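Local atomic coordinates of putative isomerase (Streptomyces coelicolor A3, PDB entry 2OQH), a protein that probably acts as a glucarate dehydratase of the enolase superfamily, converting D-glucarate to 5-dehydro-4-deoxy-D-glucarate with loss of water. Residues 62-66 against 78-82. Residues are numbered along the deposited sequence; the frame is centred on the assembly and turned at random.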
loop_
_atom_site.group_PDB
_atom_site.type_symbol
_atom_site.label_atom_id
_atom_site.label_comp_id
_atom_site.label_asym_id
_atom_site.label_seq_id
_atom_site.Cartn_x
_atom_site.Cartn_y
_atom_site.Cartn_z
ATOM N N ARG A 62 -12.456 -17.141 -11.659
ATOM C CA ARG A 62 -13.532 -17.930 -11.065
ATOM C C ARG A 62 -14.689 -17.023 -10.640
ATOM O O ARG A 62 -15.795 -17.500 -10.391
ATOM C CB ARG A 62 -13.024 -18.752 -9.862
ATOM C CG ARG A 62 -12.213 -20.000 -10.262
ATOM C CD ARG A 62 -11.920 -20.920 -9.074
ATOM N NE ARG A 62 -11.299 -22.187 -9.492
ATOM C CZ ARG A 62 -10.982 -23.186 -8.666
ATOM N NH1 ARG A 62 -11.219 -23.083 -7.358
ATOM N NH2 ARG A 62 -10.429 -24.299 -9.143
HETATM N N MSE A 63 -14.440 -15.714 -10.571
HETATM C CA MSE A 63 -15.476 -14.756 -10.179
HETATM C C MSE A 63 -16.084 -14.062 -11.402
HETATM O O MSE A 63 -17.200 -13.541 -11.338
HETATM C CB MSE A 63 -14.908 -13.678 -9.229
HETATM C CG MSE A 63 -14.426 -14.173 -7.861
HETATM SE SE MSE A 63 -14.022 -12.687 -6.627
HETATM C CE MSE A 63 -12.638 -11.806 -7.661
ATOM N N ALA A 64 -15.340 -14.063 -12.504
ATOM C CA ALA A 64 -15.754 -13.430 -13.754
ATOM C C ALA A 64 -17.166 -13.768 -14.231
ATOM O O ALA A 64 -17.952 -12.875 -14.546
ATOM C CB ALA A 64 -14.751 -13.770 -14.854
ATOM N N PRO A 65 -17.506 -15.062 -14.303
ATOM C CA PRO A 65 -18.856 -15.410 -14.762
ATOM C C PRO A 65 -19.953 -14.709 -13.963
ATOM O O PRO A 65 -21.000 -14.368 -14.506
ATOM C CB PRO A 65 -18.902 -16.928 -14.590
ATOM C CG PRO A 65 -17.469 -17.339 -14.769
ATOM C CD PRO A 65 -16.725 -16.272 -13.993
ATOM N N ASP A 66 -19.706 -14.492 -12.676
ATOM C CA ASP A 66 -20.690 -13.846 -11.806
ATOM C C ASP A 66 -20.873 -12.344 -12.061
ATOM O O ASP A 66 -21.851 -11.755 -11.595
ATOM C CB ASP A 66 -20.326 -14.068 -10.327
ATOM C CG ASP A 66 -20.567 -15.504 -9.862
ATOM O OD1 ASP A 66 -21.685 -16.039 -10.077
ATOM O OD2 ASP A 66 -19.639 -16.097 -9.257
ATOM N N PHE A 78 -21.739 -6.834 -5.408
ATOM C CA PHE A 78 -20.583 -7.645 -5.776
ATOM C C PHE A 78 -19.804 -8.164 -4.564
ATOM O O PHE A 78 -19.521 -9.359 -4.455
ATOM C CB PHE A 78 -19.636 -6.835 -6.658
ATOM C CG PHE A 78 -18.312 -7.499 -6.879
ATOM C CD1 PHE A 78 -18.241 -8.752 -7.475
ATOM C CD2 PHE A 78 -17.134 -6.884 -6.466
ATOM C CE1 PHE A 78 -17.005 -9.391 -7.658
ATOM C CE2 PHE A 78 -15.895 -7.516 -6.645
ATOM C CZ PHE A 78 -15.835 -8.770 -7.240
ATOM N N HIS A 79 -19.435 -7.260 -3.665
ATOM C CA HIS A 79 -18.692 -7.653 -2.477
ATOM C C HIS A 79 -19.465 -8.655 -1.634
ATOM O O HIS A 79 -18.900 -9.647 -1.180
ATOM C CB HIS A 79 -18.338 -6.426 -1.640
ATOM C CG HIS A 79 -17.223 -5.614 -2.216
ATOM N ND1 HIS A 79 -15.918 -6.057 -2.241
ATOM C CD2 HIS A 79 -17.226 -4.410 -2.833
ATOM C CE1 HIS A 79 -15.163 -5.160 -2.851
ATOM N NE2 HIS A 79 -15.933 -4.150 -3.221
ATOM N N ARG A 80 -20.755 -8.414 -1.427
ATOM C CA ARG A 80 -21.548 -9.343 -0.629
ATOM C C ARG A 80 -21.537 -10.712 -1.311
ATOM O O ARG A 80 -21.393 -11.744 -0.664
ATOM C CB ARG A 80 -22.982 -8.827 -0.469
ATOM C CG ARG A 80 -23.101 -7.546 0.377
ATOM C CD ARG A 80 -22.829 -7.769 1.876
ATOM N NE ARG A 80 -23.878 -8.585 2.493
ATOM C CZ ARG A 80 -23.906 -8.946 3.773
ATOM N NH1 ARG A 80 -22.938 -8.567 4.607
ATOM N NH2 ARG A 80 -24.903 -9.703 4.224
ATOM N N LYS A 81 -21.654 -10.718 -2.630
ATOM C CA LYS A 81 -21.650 -11.969 -3.370
ATOM C C LYS A 81 -20.344 -12.762 -3.191
ATOM O O LYS A 81 -20.352 -13.997 -3.194
ATOM C CB LYS A 81 -21.894 -11.682 -4.856
ATOM C CG LYS A 81 -22.172 -12.912 -5.691
ATOM C CD LYS A 81 -22.672 -12.533 -7.076
ATOM C CE LYS A 81 -23.029 -13.774 -7.875
ATOM N NZ LYS A 81 -24.004 -14.648 -7.144
ATOM N N GLN A 82 -19.226 -12.062 -3.024
ATOM C CA GLN A 82 -17.931 -12.730 -2.876
ATOM C C GLN A 82 -17.380 -12.702 -1.449
ATOM O O GLN A 82 -16.179 -12.892 -1.246
ATOM C CB GLN A 82 -16.900 -12.073 -3.799
ATOM C CG GLN A 82 -17.355 -11.855 -5.235
ATOM C CD GLN A 82 -17.698 -13.144 -5.947
ATOM O OE1 GLN A 82 -17.090 -14.186 -5.700
ATOM N NE2 GLN A 82 -18.668 -13.079 -6.848
#
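In the N-terminal capping domain of this enolase-superfamily protein, Met-63 of helix 54-63 and Asp-66 just beyond it pack against Phe-78 and Lys-81 of helix 75-81 and Gln-82 just after it. The buried centre is the meeting of Met-63, a selenomethionine, with the side chain of Gln-82, the two crossing at a slant. The selenium of Met-63 lies 3.7 Å from CG of Gln-82, while OE1 of that amide comes within 3.4 Å of Met-63 CG, so aliphatic carbon, selenium and amide are pressed together with no hydrogen bond between them. Gln-82 reaches this position by folding at its second torsion (chi2 -61°), which turns the amide toward 62-66. Gln-82 NE2, buried here without a hydrogen-bonding partner, lies 4.0 Å from both CB and OD2 of Asp-66; the carboxylate and amide planes are 39° apart. The selenium also makes a Met-aromatic contact with Phe-78. The selenium of Met-63 approaches the Phe-78 ring obliquely, 4.4 Å from CZ of Phe-78. Ile-97 of helix 85-112 touches both Met-63 and Phe-78, adding to the apolar side of the cluster. On the more exposed side, Lys-81 extends across Asp-66 and lays its CE 3.4 Å from Asp-66 OD1. The Lys-81 chain bends at its last torsion (chi4 54°), leaving Lys-81 NZ 4.0 Å from Asp-66 OD1, a long salt bridge that is probably more a general electrostatic attraction than a directed bond. The two segments meet through side chains, with no backbone hydrogen bond between them: packing between helix 54-63 with the turn after it and helix 75-81, backed by helix 85-112, within the alpha+beta capping domain characteristic of the mandelate racemase/muconate lactonizing enzyme family.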